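PDB 1RE5: 3-carboxy-cis,cis-muconate cycloisomerase from Pseudomonas putida, which belongs to the fumarase/aspartase superfamily, mostly helical enzymes that assemble as homotetramers around a central bundle of long helices. Local coordinates for residues A74-I79 with A104-A109; L114-R119 with L217-P222; A157-L162 with L365-A370; G245-F250 with G336-A341; A262-E267 with A353-N358. One frame throughout, in Å; residues are numbered along the deposited sequence.

Contact 1 of 5, residues A74-I79 with A104-A109; sequences AGNSAI and ATSQDA
A78 and S106 meet through their CB atoms, 3.4 Å apart, and most of the buried surface lies on this pair. The A78 methyl points toward the first turn of helix 106-142, and beyond S106 its CB comes within 4.5 Å of A109 CB, one turn further on. At the margin of the contact I79 CG2, next to the backbone N of its own residue, lies beside S106 OG, while CG1 carries the rest of the I79 chain away.

On the polar side, S106 OG, anti to the carbonyl carbon (chi1 -65°), lies beside the backbone N and faces N76 and I79. N76 ND2 stands 3.4 Å from this S106 OG.

Here two helix beginnings are brought side by side, that of 78-92 and that of 106-142. G75 ends helix 64-74 with a positive phi of 102°, at which a CB would press on the carbonyl O of A74; a short loop through S77 then leads into helix 78-92.

N76 caps this helix start. Its OD1 accepts from I79 N at 3.1 Å, a capping bond with an N-H...O angle of 158°, which fixes the amide with ND2 toward S106. T105, the N-cap residue of the other helix, makes no such bond with its side chain.

M110 packs against N76, S77 and A78, and F31 of helix 21-40 covers A109. S77 also touches F6 of the second subunit. Further along, D108 OD1 takes a hydrogen bond from G193 N.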
# COMPACT_ATOMS: atom_id res chain seq x y z
N ALA D 74 6.70 -29.17 3.82
CA ALA D 74 6.34 -29.43 2.43
C ALA D 74 6.42 -28.20 1.53
O ALA D 74 6.83 -28.30 0.37
CB ALA D 74 4.94 -30.02 2.38
N GLY D 75 6.02 -27.05 2.05
CA GLY D 75 6.06 -25.85 1.24
C GLY D 75 4.70 -25.48 0.71
O GLY D 75 4.54 -24.42 0.10
N ASN D 76 3.72 -26.35 0.90
CA ASN D 76 2.36 -26.09 0.47
C ASN D 76 1.39 -26.97 1.24
O ASN D 76 1.80 -27.75 2.09
CB ASN D 76 2.20 -26.29 -1.04
CG ASN D 76 2.35 -27.73 -1.47
OD1 ASN D 76 1.82 -28.64 -0.83
ND2 ASN D 76 3.07 -27.94 -2.57
N SER D 77 0.11 -26.86 0.94
CA SER D 77 -0.90 -27.64 1.64
C SER D 77 -1.32 -28.91 0.92
O SER D 77 -1.70 -29.89 1.55
CB SER D 77 -2.12 -26.76 1.88
OG SER D 77 -2.49 -26.13 0.66
N ALA D 78 -1.25 -28.90 -0.40
CA ALA D 78 -1.66 -30.06 -1.19
C ALA D 78 -0.95 -31.36 -0.87
O ALA D 78 -1.60 -32.36 -0.55
CB ALA D 78 -1.52 -29.76 -2.68
N ILE D 79 0.38 -31.38 -0.93
CA ILE D 79 1.07 -32.64 -0.68
C ILE D 79 0.82 -33.28 0.69
O ILE D 79 0.63 -34.50 0.77
CB ILE D 79 2.62 -32.57 -0.97
CG1 ILE D 79 3.38 -32.15 0.28
CG2 ILE D 79 2.90 -31.64 -2.12
CD1 ILE D 79 4.88 -32.32 0.13
N ALA D 104 -2.25 -34.70 -11.47
CA ALA D 104 -2.41 -33.32 -11.01
C ALA D 104 -1.23 -32.86 -10.16
O ALA D 104 -0.54 -33.66 -9.52
CB ALA D 104 -3.71 -33.19 -10.22
N THR D 105 -1.02 -31.55 -10.15
CA THR D 105 0.06 -30.97 -9.37
C THR D 105 -0.58 -30.32 -8.14
O THR D 105 -1.79 -30.11 -8.12
CB THR D 105 0.86 -29.95 -10.23
OG1 THR D 105 2.02 -29.52 -9.51
CG2 THR D 105 0.02 -28.75 -10.58
N SER D 106 0.22 -30.03 -7.12
CA SER D 106 -0.29 -29.41 -5.90
C SER D 106 -1.13 -28.14 -6.14
O SER D 106 -2.24 -28.01 -5.60
CB SER D 106 0.87 -29.07 -4.97
OG SER D 106 1.53 -30.24 -4.52
N GLN D 107 -0.61 -27.22 -6.94
CA GLN D 107 -1.34 -25.99 -7.21
C GLN D 107 -2.72 -26.22 -7.85
O GLN D 107 -3.63 -25.42 -7.65
CB GLN D 107 -0.50 -25.04 -8.08
CG GLN D 107 -1.08 -23.63 -8.13
CD GLN D 107 -0.22 -22.65 -8.87
OE1 GLN D 107 -0.55 -21.47 -8.96
NE2 GLN D 107 0.90 -23.12 -9.41
N ASP D 108 -2.86 -27.30 -8.62
CA ASP D 108 -4.15 -27.59 -9.24
C ASP D 108 -5.19 -27.76 -8.16
O ASP D 108 -6.30 -27.21 -8.25
CB ASP D 108 -4.08 -28.89 -10.05
CG ASP D 108 -3.22 -28.76 -11.28
OD1 ASP D 108 -3.26 -27.71 -11.93
OD2 ASP D 108 -2.50 -29.73 -11.61
N ALA D 109 -4.84 -28.52 -7.12
CA ALA D 109 -5.77 -28.77 -6.02
C ALA D 109 -6.01 -27.52 -5.19
O ALA D 109 -7.14 -27.21 -4.80
CB ALA D 109 -5.24 -29.88 -5.13

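Contact 2 of 5, residues L114-R119 with L217-P222; sequences LVLQLR and LKLTLP
R119 NH2 is held by two backbone carbonyls in a row, L217 O at 2.6 Å and K218 O at 2.9 Å from this one nitrogen. The bond to L217 O is the straighter, with an N-H...O angle of 156°, against 135° for K218 O. Both oxygens lie at the edge of the guanidinium, near its plane, which pins the rotation of the group. They are met differently, however: the donor sits in the carbonyl plane of L217 but well above that of K218. R119 gets there by leaving its helix with CG anti to the backbone N (chi1 -179°) and then bending at the next two torsions.

What it reaches is the C-terminal end of helix 206-217, closed by a Schellman motif at K218, which has positive phi and two bonds back into the last turn. After it the chain runs on as a loop toward helix 231-257. A cation at this carbonyl-rich helix end would be favoured by the electrostatics of the helix, and R119 thereby ties helix 106-142 to the start of the loop.

Next to R119 lies a small aliphatic patch. L116 divides its methyls between two partners, CD1 to L217 CD2 at 4.1 Å, the two side chains crossing at about a right angle, and CD2 to L219 CD1, also at 4.1 Å. The other methyl of L219, CD2, approaches V115 CG1 at 4.0 Å and R119 NH2 at 3.4 Å.

L188 packs on R119, while T220 is bonded through its backbone to L188 and L190. L221 leans on R440 of the third subunit.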
# COMPACT_ATOMS: atom_id res chain seq x y z
N LEU D 114 -9.57 -23.20 -3.87
CA LEU D 114 -9.77 -21.78 -3.56
C LEU D 114 -10.95 -21.25 -4.38
O LEU D 114 -11.87 -20.62 -3.84
CB LEU D 114 -8.51 -20.96 -3.92
CG LEU D 114 -8.21 -19.59 -3.28
CD1 LEU D 114 -7.44 -18.75 -4.29
CD2 LEU D 114 -9.48 -18.85 -2.88
N VAL D 115 -10.92 -21.52 -5.68
CA VAL D 115 -12.00 -21.06 -6.55
C VAL D 115 -13.33 -21.56 -6.03
O VAL D 115 -14.33 -20.84 -6.09
CB VAL D 115 -11.81 -21.53 -8.00
CG1 VAL D 115 -13.05 -21.20 -8.81
CG2 VAL D 115 -10.60 -20.82 -8.62
N LEU D 116 -13.36 -22.77 -5.50
CA LEU D 116 -14.62 -23.28 -4.97
C LEU D 116 -15.02 -22.41 -3.78
O LEU D 116 -16.19 -22.03 -3.65
CB LEU D 116 -14.49 -24.75 -4.55
CG LEU D 116 -14.35 -25.74 -5.72
CD1 LEU D 116 -14.27 -27.16 -5.17
CD2 LEU D 116 -15.52 -25.60 -6.68
N GLN D 117 -14.07 -22.09 -2.91
CA GLN D 117 -14.37 -21.25 -1.75
C GLN D 117 -14.79 -19.87 -2.21
O GLN D 117 -15.72 -19.27 -1.66
CB GLN D 117 -13.16 -21.12 -0.83
CG GLN D 117 -12.67 -22.44 -0.29
CD GLN D 117 -11.50 -22.28 0.64
OE1 GLN D 117 -11.67 -21.88 1.79
NE2 GLN D 117 -10.31 -22.59 0.15
N LEU D 118 -14.13 -19.37 -3.24
CA LEU D 118 -14.46 -18.06 -3.76
C LEU D 118 -15.89 -18.04 -4.30
O LEU D 118 -16.60 -17.05 -4.14
CB LEU D 118 -13.47 -17.66 -4.85
CG LEU D 118 -12.07 -17.33 -4.33
CD1 LEU D 118 -11.21 -16.83 -5.49
CD2 LEU D 118 -12.15 -16.28 -3.23
N ARG D 119 -16.32 -19.13 -4.91
CA ARG D 119 -17.67 -19.15 -5.44
C ARG D 119 -18.68 -19.05 -4.29
O ARG D 119 -19.65 -18.30 -4.37
CB ARG D 119 -17.91 -20.42 -6.25
CG ARG D 119 -19.31 -20.48 -6.85
CD ARG D 119 -19.84 -21.91 -6.82
NE ARG D 119 -19.50 -22.66 -8.02
CZ ARG D 119 -19.11 -23.93 -8.04
NH1 ARG D 119 -19.01 -24.61 -6.90
NH2 ARG D 119 -18.86 -24.52 -9.19
N LEU D 217 -17.31 -30.16 -11.27
CA LEU D 217 -17.28 -29.10 -10.28
C LEU D 217 -18.14 -27.90 -10.67
O LEU D 217 -18.23 -26.94 -9.92
CB LEU D 217 -15.83 -28.64 -10.07
CG LEU D 217 -14.88 -29.68 -9.47
CD1 LEU D 217 -13.45 -29.22 -9.62
CD2 LEU D 217 -15.24 -29.92 -7.99
N LYS D 218 -18.76 -27.97 -11.83
CA LYS D 218 -19.59 -26.87 -12.28
C LYS D 218 -18.75 -25.60 -12.44
O LYS D 218 -19.17 -24.50 -12.06
CB LYS D 218 -20.73 -26.62 -11.29
CG LYS D 218 -21.79 -27.71 -11.30
CD LYS D 218 -22.98 -27.30 -10.43
CE LYS D 218 -24.11 -28.33 -10.45
NZ LYS D 218 -25.23 -27.88 -9.57
N LEU D 219 -17.57 -25.78 -13.00
CA LEU D 219 -16.67 -24.67 -13.26
C LEU D 219 -16.35 -24.65 -14.74
O LEU D 219 -16.38 -25.69 -15.40
CB LEU D 219 -15.35 -24.84 -12.50
CG LEU D 219 -15.37 -24.80 -10.98
CD1 LEU D 219 -13.95 -25.01 -10.47
CD2 LEU D 219 -15.93 -23.46 -10.51
N THR D 220 -16.05 -23.48 -15.27
CA THR D 220 -15.70 -23.37 -16.67
C THR D 220 -14.25 -23.84 -16.86
O THR D 220 -13.45 -23.83 -15.92
CB THR D 220 -15.81 -21.93 -17.15
OG1 THR D 220 -17.13 -21.46 -16.89
CG2 THR D 220 -15.53 -21.82 -18.65
N LEU D 221 -13.94 -24.27 -18.07
CA LEU D 221 -12.60 -24.70 -18.41
C LEU D 221 -11.97 -23.47 -19.07
O LEU D 221 -12.50 -22.95 -20.07
CB LEU D 221 -12.67 -25.87 -19.39
CG LEU D 221 -11.34 -26.52 -19.73
CD1 LEU D 221 -10.79 -27.17 -18.48
CD2 LEU D 221 -11.51 -27.56 -20.82
N PRO D 222 -10.85 -22.96 -18.52
CA PRO D 222 -10.18 -21.78 -19.09
C PRO D 222 -9.46 -22.10 -20.40
O PRO D 222 -9.22 -23.27 -20.69
CB PRO D 222 -9.20 -21.39 -17.99
CG PRO D 222 -8.79 -22.73 -17.45
CD PRO D 222 -10.12 -23.46 -17.35

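Contact 3 of 5, residues A157-L162 with L365-A370; sequences ATPVTL and LVLAEA
V366, T158 and P159 carry most of this contact, in which a corner of the small three-stranded antiparallel sheet meets the 3-10 turn that leads into helix 368-378. The corner is at T158: strand 155-157 ends just before it and strand 159-161, on the other side of the central strand 147-152, begins about there.

V366 has the most surface covered. Its CB is directed at the corner, and CG2 abuts the backbone carbonyl of A157 rather than any side chain. A methyl thus meets a backbone carbonyl twice, V366 CG2 at A157 O and T158 CG2 at V366 O, the latter pair 3.7 Å apart.

In T158 the OG1 is placed between the backbone N and carbonyl carbon (chi1 46°), which leaves CG2 for the helix side; there it also approaches E369 OE2 at 3.9 Å, the two side chains at about a right angle. The polar ends look elsewhere: T158 OG1 is hydrogen-bonded to S196 OG of the third subunit, and E369 OE2 to Y430 OH. V366 further packs on P280 of the fourth subunit, which puts this junction of the sheet with the C-terminal helices at a place where subunits meet.

L367 lies obliquely across P159 and meets two atoms of its ring, with L367 CD1 at 3.6 Å from both P159 CG and P159 CD.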
# COMPACT_ATOMS: atom_id res chain seq x y z
N ALA D 157 -23.26 24.31 2.57
CA ALA D 157 -23.47 24.64 1.17
C ALA D 157 -24.96 24.53 0.90
O ALA D 157 -25.74 24.21 1.80
CB ALA D 157 -22.71 23.66 0.29
N THR D 158 -25.36 24.79 -0.35
CA THR D 158 -26.77 24.72 -0.72
C THR D 158 -27.38 23.40 -0.30
O THR D 158 -26.71 22.37 -0.25
CB THR D 158 -26.96 24.90 -2.22
OG1 THR D 158 -26.00 24.10 -2.91
CG2 THR D 158 -26.77 26.36 -2.61
N PRO D 159 -28.68 23.41 -0.03
CA PRO D 159 -29.47 22.26 0.40
C PRO D 159 -29.30 21.01 -0.43
O PRO D 159 -28.98 21.04 -1.63
CB PRO D 159 -30.90 22.78 0.36
CG PRO D 159 -30.74 24.20 0.66
CD PRO D 159 -29.56 24.58 -0.20
N VAL D 160 -29.57 19.90 0.25
CA VAL D 160 -29.47 18.56 -0.29
C VAL D 160 -30.59 17.79 0.44
O VAL D 160 -31.24 18.33 1.33
CB VAL D 160 -28.02 18.02 0.02
CG1 VAL D 160 -28.06 16.63 0.63
CG2 VAL D 160 -27.18 18.07 -1.25
N THR D 161 -30.84 16.55 0.06
CA THR D 161 -31.89 15.77 0.69
C THR D 161 -31.24 14.50 1.28
O THR D 161 -30.22 14.04 0.78
CB THR D 161 -32.96 15.42 -0.36
OG1 THR D 161 -34.25 15.42 0.24
CG2 THR D 161 -32.72 14.07 -0.96
N LEU D 162 -31.80 13.94 2.35
CA LEU D 162 -31.17 12.73 2.90
C LEU D 162 -31.25 11.60 1.89
O LEU D 162 -30.31 10.80 1.75
CB LEU D 162 -31.83 12.28 4.22
CG LEU D 162 -31.27 10.98 4.82
CD1 LEU D 162 -29.78 11.13 5.09
CD2 LEU D 162 -31.99 10.63 6.12
N LEU D 365 -27.62 32.52 4.81
CA LEU D 365 -26.58 32.89 3.86
C LEU D 365 -26.34 31.78 2.84
O LEU D 365 -25.85 32.03 1.74
CB LEU D 365 -25.28 33.20 4.60
CG LEU D 365 -25.26 34.53 5.36
CD1 LEU D 365 -23.98 34.66 6.16
CD2 LEU D 365 -25.37 35.67 4.37
N VAL D 366 -26.69 30.56 3.22
CA VAL D 366 -26.49 29.41 2.34
C VAL D 366 -27.57 29.37 1.24
O VAL D 366 -27.50 28.58 0.29
CB VAL D 366 -26.53 28.10 3.18
CG1 VAL D 366 -27.93 27.51 3.21
CG2 VAL D 366 -25.51 27.12 2.65
N LEU D 367 -28.56 30.24 1.37
CA LEU D 367 -29.65 30.32 0.42
C LEU D 367 -29.57 31.63 -0.35
O LEU D 367 -30.48 31.96 -1.11
CB LEU D 367 -30.98 30.23 1.17
CG LEU D 367 -31.82 28.97 1.00
CD1 LEU D 367 -30.93 27.79 0.72
CD2 LEU D 367 -32.68 28.75 2.25
N ALA D 368 -28.50 32.38 -0.15
CA ALA D 368 -28.32 33.65 -0.84
C ALA D 368 -28.48 33.48 -2.35
O ALA D 368 -29.12 34.31 -3.01
CB ALA D 368 -26.95 34.22 -0.55
N GLU D 369 -27.90 32.40 -2.88
CA GLU D 369 -27.95 32.09 -4.30
C GLU D 369 -29.39 31.97 -4.84
O GLU D 369 -29.71 32.53 -5.89
CB GLU D 369 -27.16 30.80 -4.55
CG GLU D 369 -27.25 30.25 -5.96
CD GLU D 369 -26.54 28.91 -6.12
OE1 GLU D 369 -25.29 28.90 -6.12
OE2 GLU D 369 -27.23 27.87 -6.23
N ALA D 370 -30.25 31.26 -4.10
CA ALA D 370 -31.65 31.06 -4.49
C ALA D 370 -32.39 32.39 -4.62
O ALA D 370 -33.32 32.52 -5.42
CB ALA D 370 -32.35 30.18 -3.46

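Contact 4 of 5, residues G245-F250 with G336-A341; sequences GSLGKF and GALRQA
L247 spreads its two methyls over one face of helix 319-347. Its CB points at that helix, and with CG anti to the carbonyl carbon (chi1 -66°) the fork opens across the partner: CD1 lies beside A337 and L338, at 4.0 Å from A337 CB, and CD2 rests on A341 CB, also at 4.0 Å. L338 starts out on the far side of its helix, yet the side chain curls back and brings its own CD2 to 3.9 Å from L247 CD1. F250, one turn on from L247, turns the edge of its ring to the same helix, CE2 lying 4.2 Å from the carbonyl O of A341.

The helices run in roughly the same direction, 36° apart, with their axes 10.3 Å from each other and L247 spanning the distance to the two alanines. The side-chain packing is almost wholly apolar, with no polar side chain involved. K249, on the other side of helix 231-257, forms a salt bridge with D253 and bonds to backbone carbonyls of Q311 and H313 of the third subunit.

This is the interior of the long helical bundle characteristic of the superfamily. Helix 106-142 closes one side, with L132 against both L247 and L338; helix 162-187 meets F250 through L166 and V169; helix 286-307 puts L291 on F250, A337 and A341.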
# COMPACT_ATOMS: atom_id res chain seq x y z
N GLY D 245 -14.49 0.44 -0.07
CA GLY D 245 -14.39 1.88 -0.23
C GLY D 245 -15.72 2.59 -0.17
O GLY D 245 -15.88 3.58 0.56
N SER D 246 -16.70 2.10 -0.92
CA SER D 246 -18.01 2.73 -0.92
C SER D 246 -18.67 2.65 0.45
O SER D 246 -19.21 3.64 0.92
CB SER D 246 -18.91 2.11 -1.98
OG SER D 246 -18.38 2.36 -3.27
N LEU D 247 -18.64 1.49 1.08
CA LEU D 247 -19.24 1.36 2.41
C LEU D 247 -18.45 2.22 3.40
O LEU D 247 -18.97 2.62 4.44
CB LEU D 247 -19.23 -0.10 2.87
CG LEU D 247 -20.11 -1.08 2.07
CD1 LEU D 247 -20.02 -2.44 2.72
CD2 LEU D 247 -21.56 -0.60 2.01
N GLY D 248 -17.19 2.49 3.08
CA GLY D 248 -16.36 3.31 3.95
C GLY D 248 -16.82 4.75 3.93
O GLY D 248 -16.74 5.47 4.93
N LYS D 249 -17.31 5.20 2.77
CA LYS D 249 -17.80 6.56 2.62
C LYS D 249 -19.09 6.65 3.42
O LYS D 249 -19.35 7.63 4.11
CB LYS D 249 -18.06 6.87 1.14
CG LYS D 249 -18.47 8.29 0.83
CD LYS D 249 -19.94 8.38 0.55
CE LYS D 249 -20.28 9.68 -0.14
NZ LYS D 249 -20.08 10.85 0.76
N PHE D 250 -19.90 5.61 3.32
CA PHE D 250 -21.17 5.55 4.03
C PHE D 250 -20.90 5.60 5.53
O PHE D 250 -21.52 6.37 6.26
CB PHE D 250 -21.93 4.28 3.62
CG PHE D 250 -23.26 4.12 4.30
CD1 PHE D 250 -24.20 5.15 4.29
CD2 PHE D 250 -23.58 2.93 4.96
CE1 PHE D 250 -25.43 5.00 4.93
CE2 PHE D 250 -24.81 2.77 5.61
CZ PHE D 250 -25.73 3.80 5.59
N GLY D 336 -17.69 -8.49 6.90
CA GLY D 336 -18.02 -7.84 8.15
C GLY D 336 -18.58 -6.45 7.92
O GLY D 336 -19.45 -5.99 8.67
N ALA D 337 -18.09 -5.76 6.89
CA ALA D 337 -18.57 -4.40 6.59
C ALA D 337 -19.98 -4.45 6.02
O ALA D 337 -20.83 -3.64 6.39
CB ALA D 337 -17.62 -3.68 5.61
N LEU D 338 -20.24 -5.40 5.13
CA LEU D 338 -21.57 -5.53 4.54
C LEU D 338 -22.57 -5.79 5.66
O LEU D 338 -23.65 -5.19 5.71
CB LEU D 338 -21.58 -6.69 3.55
CG LEU D 338 -21.15 -6.29 2.15
CD1 LEU D 338 -20.87 -7.54 1.36
CD2 LEU D 338 -22.24 -5.45 1.49
N ARG D 339 -22.19 -6.69 6.55
CA ARG D 339 -23.03 -7.05 7.68
C ARG D 339 -23.43 -5.84 8.49
O ARG D 339 -24.62 -5.60 8.74
CB ARG D 339 -22.29 -8.01 8.59
CG ARG D 339 -23.15 -8.45 9.72
CD ARG D 339 -22.37 -9.24 10.73
NE ARG D 339 -23.25 -10.03 11.58
CZ ARG D 339 -22.86 -10.63 12.69
NH1 ARG D 339 -21.59 -10.53 13.10
NH2 ARG D 339 -23.74 -11.34 13.40
N GLN D 340 -22.44 -5.06 8.90
CA GLN D 340 -22.66 -3.87 9.72
C GLN D 340 -23.40 -2.78 8.98
O GLN D 340 -24.21 -2.07 9.57
CB GLN D 340 -21.32 -3.34 10.21
CG GLN D 340 -21.40 -2.74 11.58
CD GLN D 340 -21.90 -3.73 12.60
OE1 GLN D 340 -21.36 -4.83 12.75
NE2 GLN D 340 -22.95 -3.34 13.32
N ALA D 341 -23.13 -2.63 7.68
CA ALA D 341 -23.81 -1.61 6.88
C ALA D 341 -25.31 -1.91 6.80
O ALA D 341 -26.13 -1.00 6.77
CB ALA D 341 -23.22 -1.56 5.47

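Contact 5 of 5, residues A262-E267 with A353-N358; sequences AGEVFE and ARMRRN
N358 ND2 holds A262 O and E264 OE1 together, using both of its N-H groups. The bond from N358 ND2 to E264 OE1 is 2.6 Å long and nearly straight (171°); the one to A262 O is 3.0 Å. In this way helix 352-359 is fastened to the chain entering strand 265-266, which pairs antiparallel with strand 349-350 just ahead of the helix.

The E264 side chain runs extended to meet N358 tip to tip, carboxylate and amide only 23° from coplanar, and OE1 is met on its anti side. The same E264 OE1 also accepts from a water at 2.7 Å, which donates in turn to M355 O, so two donors grip this oxygen. The other carboxylate oxygen forms a salt bridge with R151.

Further out, R354 positions the amide: its NE donates to N358 OD1 at 2.9 Å, fixing which end of the amide faces E264. A262 O stands over the centre of one face of the R354 guanidinium, 3.1 Å from its plane, and G263 N lies over the same face.

Beside the polar group M355 lies obliquely across E264, with M355 CG 3.8 Å from E264 CB, and ends with M355 CE 3.8 Å from V265 CG2.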
# COMPACT_ATOMS: atom_id res chain seq x y z
N ALA D 262 -23.92 17.93 15.28
CA ALA D 262 -24.77 17.74 14.10
C ALA D 262 -26.06 17.02 14.51
O ALA D 262 -27.15 17.55 14.35
CB ALA D 262 -24.06 16.94 13.04
N GLY D 263 -25.91 15.81 15.05
CA GLY D 263 -27.03 15.01 15.54
C GLY D 263 -28.20 14.90 14.59
O GLY D 263 -29.33 15.11 14.98
N GLU D 264 -27.93 14.55 13.35
CA GLU D 264 -28.99 14.44 12.37
C GLU D 264 -29.40 13.00 12.07
O GLU D 264 -30.58 12.72 11.85
CB GLU D 264 -28.57 15.15 11.09
CG GLU D 264 -28.37 16.62 11.29
CD GLU D 264 -27.98 17.32 10.02
OE1 GLU D 264 -27.97 18.57 10.01
OE2 GLU D 264 -27.67 16.62 9.03
N VAL D 265 -28.44 12.09 12.04
CA VAL D 265 -28.73 10.70 11.75
C VAL D 265 -28.00 9.89 12.79
O VAL D 265 -26.92 10.27 13.22
CB VAL D 265 -28.25 10.30 10.33
CG1 VAL D 265 -28.30 8.80 10.15
CG2 VAL D 265 -29.15 10.95 9.28
N PHE D 266 -28.57 8.76 13.20
CA PHE D 266 -27.94 7.94 14.22
C PHE D 266 -28.02 6.45 13.90
O PHE D 266 -28.96 5.99 13.26
CB PHE D 266 -28.62 8.13 15.57
CG PHE D 266 -28.62 9.54 16.06
CD1 PHE D 266 -27.65 9.97 16.95
CD2 PHE D 266 -29.61 10.43 15.65
CE1 PHE D 266 -27.65 11.27 17.42
CE2 PHE D 266 -29.62 11.74 16.11
CZ PHE D 266 -28.63 12.16 17.00
N GLU D 267 -27.02 5.71 14.38
CA GLU D 267 -27.01 4.27 14.21
C GLU D 267 -28.09 3.74 15.15
O GLU D 267 -28.42 4.37 16.14
CB GLU D 267 -25.67 3.71 14.65
CG GLU D 267 -24.60 3.75 13.60
CD GLU D 267 -23.34 3.07 14.08
OE1 GLU D 267 -23.46 2.09 14.84
OE2 GLU D 267 -22.25 3.52 13.70
N ALA D 353 -36.07 17.47 12.31
CA ALA D 353 -36.20 18.77 12.98
C ALA D 353 -34.83 19.38 13.24
O ALA D 353 -34.62 20.58 13.05
CB ALA D 353 -36.97 18.63 14.28
N ARG D 354 -33.89 18.54 13.69
CA ARG D 354 -32.52 18.99 13.95
C ARG D 354 -31.85 19.38 12.63
O ARG D 354 -31.06 20.33 12.58
CB ARG D 354 -31.74 17.88 14.65
CG ARG D 354 -30.31 18.23 14.96
CD ARG D 354 -30.20 19.58 15.63
NE ARG D 354 -28.82 19.93 15.91
CZ ARG D 354 -28.05 19.30 16.80
NH1 ARG D 354 -28.54 18.29 17.51
NH2 ARG D 354 -26.79 19.69 16.97
N MET D 355 -32.17 18.66 11.55
CA MET D 355 -31.62 18.98 10.24
C MET D 355 -32.11 20.36 9.81
O MET D 355 -31.37 21.14 9.22
CB MET D 355 -32.05 17.95 9.20
CG MET D 355 -31.70 16.53 9.50
SD MET D 355 -32.15 15.53 8.07
CE MET D 355 -31.25 14.01 8.37
N ARG D 356 -33.38 20.67 10.11
CA ARG D 356 -33.96 21.97 9.78
C ARG D 356 -33.23 23.05 10.55
O ARG D 356 -32.84 24.08 9.99
CB ARG D 356 -35.44 22.02 10.18
CG ARG D 356 -36.42 21.55 9.12
CD ARG D 356 -36.68 22.63 8.07
NE ARG D 356 -37.64 22.19 7.05
CZ ARG D 356 -38.08 22.96 6.04
NH1 ARG D 356 -37.64 24.21 5.91
NH2 ARG D 356 -38.94 22.47 5.15
N ARG D 357 -33.05 22.80 11.84
CA ARG D 357 -32.39 23.74 12.74
C ARG D 357 -30.97 24.02 12.28
O ARG D 357 -30.54 25.17 12.23
CB ARG D 357 -32.40 23.15 14.15
CG ARG D 357 -32.63 24.15 15.26
CD ARG D 357 -32.74 23.42 16.60
NE ARG D 357 -33.76 22.37 16.53
CZ ARG D 357 -33.64 21.16 17.08
NH1 ARG D 357 -32.53 20.84 17.75
NH2 ARG D 357 -34.62 20.27 16.94
N ASN D 358 -30.23 22.96 11.93
CA ASN D 358 -28.86 23.12 11.47
C ASN D 358 -28.81 23.92 10.17
O ASN D 358 -27.84 24.64 9.93
CB ASN D 358 -28.21 21.76 11.25
CG ASN D 358 -28.00 20.99 12.53
OD1 ASN D 358 -28.02 21.55 13.63
ND2 ASN D 358 -27.76 19.69 12.40
O HOH W 1 -29.01 19.89 7.94

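Overall arrangement
Contact 4 lies about 6 Å from the centre of the chain and is almost entirely apolar helix packing; the others, centred 21 to 32 Å out, join helix ends, loops or strands. Distance is not exposure, though: contacts 1, 3 and 5 are buried as well, and contact 2 is the partly buried one. Contacts 1 and 2 share helix 106-142, but contact 1 is mostly small side chains and contact 2 adds a cation on carbonyls. Across the centre, contacts 3 and 5 touch through L162, which packs on M355 and V265. Contact 5 relies on hydrogen bonds within one chain, whereas contact 3 sends one polar end into the third subunit, which contacts 2 and 4 also touch.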